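Local coordinates for acyl carrier protein (Thermotoga maritima MSB8, PDB 6LVU) that probably carries the growing acyl chain through fatty acid biosynthesis on a phosphopantetheine arm, at residues 42-45 and 46-50. Residues are numbered along the deposited sequence; the frame is centred on the assembly and turned at random.
Sequences DLVD and LVMDF. With ZN (zinc ion), chain E.
Leu-46 N donates a hydrogen bond to Asp-42 O, 3.1 Å away and one turn back, while the leucine CG rests over the same oxygen. Its side chain continues to Lys-18 and Leu-19 of helix 4-19; an alanine here would probably open a gap between the two helices. Val-47 N hydrogen-bonds to Leu-43 O at 2.8 Å, and its CG2, set beside the backbone N, meets Leu-43 CD1 in a tight 3.5 Å contact. Helix 42-54 of the acyl carrier fold, following Ser-40, the predicted phosphopantetheine site (unmodified here), thus illustrates how residues four apart share a face: Leu-46 and Phe-50 pack on other helices, whereas Asp-45 and Asp-49 gather on zinc. Met-48 N hydrogen-bonds to Val-44 O, and the chain, bent at chi3 (-64°), lays CE 3.2 Å from that oxygen, beside Val-44 CG2. Asp-49 N hydrogen-bonds to Asp-45 O, and the carboxylates, planes 88° apart, pinch the zinc ion: Asp-49 OD1 binds at 2.1 Å, its OD2 sits farther off at 2.8 Å, Asp-45 OD2 binds at 2.5 Å, and a water is a further ligand. The metal, with a weak, long ion pair from Lys-18 to Asp-49 OD2, probably offsets that oxygen's repulsion with Asp-45 OD1, 3.2 Å away. Phe-50 instead turns inward to Ile-14 and Ile-15 of helix 4-19 and Ile-72 and Ile-76 of helix 69-79.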
ATOM      1  N   ASP A  42      -0.759   3.359 -10.705  1.00 29.44           N
ATOM      2  CA  ASP A  42       0.348   3.163  -9.784  1.00 29.30           C
ATOM      3  C   ASP A  42       0.108   1.997  -8.843  1.00 31.83           C
ATOM      4  O   ASP A  42       1.069   1.396  -8.349  1.00 33.78           O
ATOM      5  CB  ASP A  42       0.594   4.434  -8.976  1.00 28.64           C
ATOM      6  CG  ASP A  42       1.042   5.590  -9.837  1.00 24.72           C
ATOM      7  OD1 ASP A  42       1.549   5.323 -10.940  1.00 31.30           O
ATOM      8  OD2 ASP A  42       0.907   6.756  -9.405  1.00 18.97           O
ATOM      9  N   LEU A  43      -1.151   1.648  -8.582  1.00 26.82           N
ATOM     10  CA  LEU A  43      -1.395   0.720  -7.486  1.00 27.92           C
ATOM     11  C   LEU A  43      -0.980  -0.707  -7.846  1.00 29.87           C
ATOM     12  O   LEU A  43      -0.503  -1.445  -6.977  1.00 25.86           O
ATOM     13  CB  LEU A  43      -2.871   0.804  -7.067  1.00 31.71           C
ATOM     14  CG  LEU A  43      -3.437   0.050  -5.850  1.00 35.26           C
ATOM     15  CD1 LEU A  43      -3.556  -1.415  -6.104  1.00 46.78           C
ATOM     16  CD2 LEU A  43      -2.589   0.260  -4.616  1.00 27.14           C
ATOM     17  N   VAL A  44      -1.069  -1.106  -9.121  1.00 29.03           N
ATOM     18  CA  VAL A  44      -0.721  -2.491  -9.444  1.00 28.47           C
ATOM     19  C   VAL A  44       0.791  -2.728  -9.319  1.00 28.07           C
ATOM     20  O   VAL A  44       1.220  -3.795  -8.875  1.00 30.90           O
ATOM     21  CB  VAL A  44      -1.270  -2.910 -10.821  1.00 37.74           C
ATOM     22  CG1 VAL A  44      -0.372  -2.478 -11.924  1.00 28.35           C
ATOM     23  CG2 VAL A  44      -1.447  -4.427 -10.869  1.00 39.85           C
ATOM     24  N   ASP A  45       1.610  -1.734  -9.683  1.00 27.22           N
ATOM     25  CA  ASP A  45       3.042  -1.858  -9.406  1.00 27.25           C
ATOM     26  C   ASP A  45       3.320  -1.862  -7.915  1.00 27.49           C
ATOM     27  O   ASP A  45       4.147  -2.658  -7.447  1.00 30.16           O
ATOM     28  CB  ASP A  45       3.837  -0.741 -10.077  1.00 28.45           C
ATOM     29  CG  ASP A  45       5.324  -1.063 -10.148  1.00 33.20           C
ATOM     30  OD1 ASP A  45       6.122  -0.319  -9.544  1.00 39.20           O
ATOM     31  OD2 ASP A  45       5.699  -2.059 -10.796  1.00 32.18           O
ATOM     32  N   LEU A  46       2.667  -0.976  -7.156  1.00 26.27           N
ATOM     33  CA  LEU A  46       2.839  -0.981  -5.711  1.00 22.05           C
ATOM     34  C   LEU A  46       2.494  -2.344  -5.136  1.00 21.50           C
ATOM     35  O   LEU A  46       3.253  -2.914  -4.348  1.00 22.01           O
ATOM     36  CB  LEU A  46       1.986   0.109  -5.068  1.00 17.31           C
ATOM     37  CG  LEU A  46       2.374   1.562  -5.343  1.00 22.92           C
ATOM     38  CD1 LEU A  46       1.290   2.511  -4.823  1.00 23.73           C
ATOM     39  CD2 LEU A  46       3.721   1.908  -4.730  1.00 24.93           C
ATOM     40  N   VAL A  47       1.361  -2.901  -5.552  1.00 21.18           N
ATOM     41  CA  VAL A  47       0.916  -4.185  -5.027  1.00 18.39           C
ATOM     42  C   VAL A  47       1.913  -5.289  -5.347  1.00 27.30           C
ATOM     43  O   VAL A  47       2.205  -6.135  -4.499  1.00 25.99           O
ATOM     44  CB  VAL A  47      -0.494  -4.502  -5.547  1.00 30.24           C
ATOM     45  CG1 VAL A  47      -0.732  -5.970  -5.528  1.00 35.43           C
ATOM     46  CG2 VAL A  47      -1.502  -3.818  -4.654  1.00 28.19           C
ATOM     47  N   MET A  48       2.448  -5.304  -6.573  1.00 26.77           N
ATOM     48  CA  MET A  48       3.455  -6.314  -6.875  1.00 29.71           C
ATOM     49  C   MET A  48       4.697  -6.126  -6.018  1.00 30.22           C
ATOM     50  O   MET A  48       5.356  -7.105  -5.647  1.00 30.80           O
ATOM     51  CB  MET A  48       3.826  -6.276  -8.354  1.00 31.66           C
ATOM     52  CG  MET A  48       3.242  -7.429  -9.143  1.00 35.78           C
ATOM     53  SD  MET A  48       3.496  -7.143 -10.894  1.00 53.01           S
ATOM     54  CE  MET A  48       2.497  -5.673 -11.086  1.00 38.30           C
ATOM     55  N   ASP A  49       5.043  -4.881  -5.705  1.00 25.61           N
ATOM     56  CA  ASP A  49       6.177  -4.658  -4.823  1.00 24.58           C
ATOM     57  C   ASP A  49       5.863  -5.136  -3.409  1.00 23.12           C
ATOM     58  O   ASP A  49       6.696  -5.805  -2.785  1.00 22.91           O
ATOM     59  CB  ASP A  49       6.566  -3.184  -4.889  1.00 23.26           C
ATOM     60  CG  ASP A  49       6.954  -2.773  -6.304  1.00 31.04           C
ATOM     61  OD1 ASP A  49       7.439  -3.653  -7.055  1.00 33.91           O
ATOM     62  OD2 ASP A  49       6.742  -1.607  -6.693  1.00 37.43           O
ATOM     63  N   PHE A  50       4.637  -4.874  -2.920  1.00 21.97           N
ATOM     64  CA  PHE A  50       4.198  -5.443  -1.644  1.00 20.78           C
ATOM     65  C   PHE A  50       4.129  -6.964  -1.701  1.00 22.28           C
ATOM     66  O   PHE A  50       4.470  -7.645  -0.726  1.00 23.52           O
ATOM     67  CB  PHE A  50       2.838  -4.864  -1.223  1.00 17.97           C
ATOM     68  CG  PHE A  50       2.832  -3.360  -1.086  1.00 17.68           C
ATOM     69  CD1 PHE A  50       3.934  -2.691  -0.557  1.00 21.78           C
ATOM     70  CD2 PHE A  50       1.754  -2.614  -1.511  1.00 15.62           C
ATOM     71  CE1 PHE A  50       3.946  -1.305  -0.459  1.00 18.24           C
ATOM     72  CE2 PHE A  50       1.759  -1.228  -1.399  1.00 17.81           C
ATOM     73  CZ  PHE A  50       2.846  -0.576  -0.876  1.00 14.87           C
TER
HETATM   74 ZN    ZN E 103       7.209  -2.986  -9.048  1.00 53.75          ZN
HETATM   75  O   HOH W   1       8.218  -0.949  -8.686  1.00 28.28           O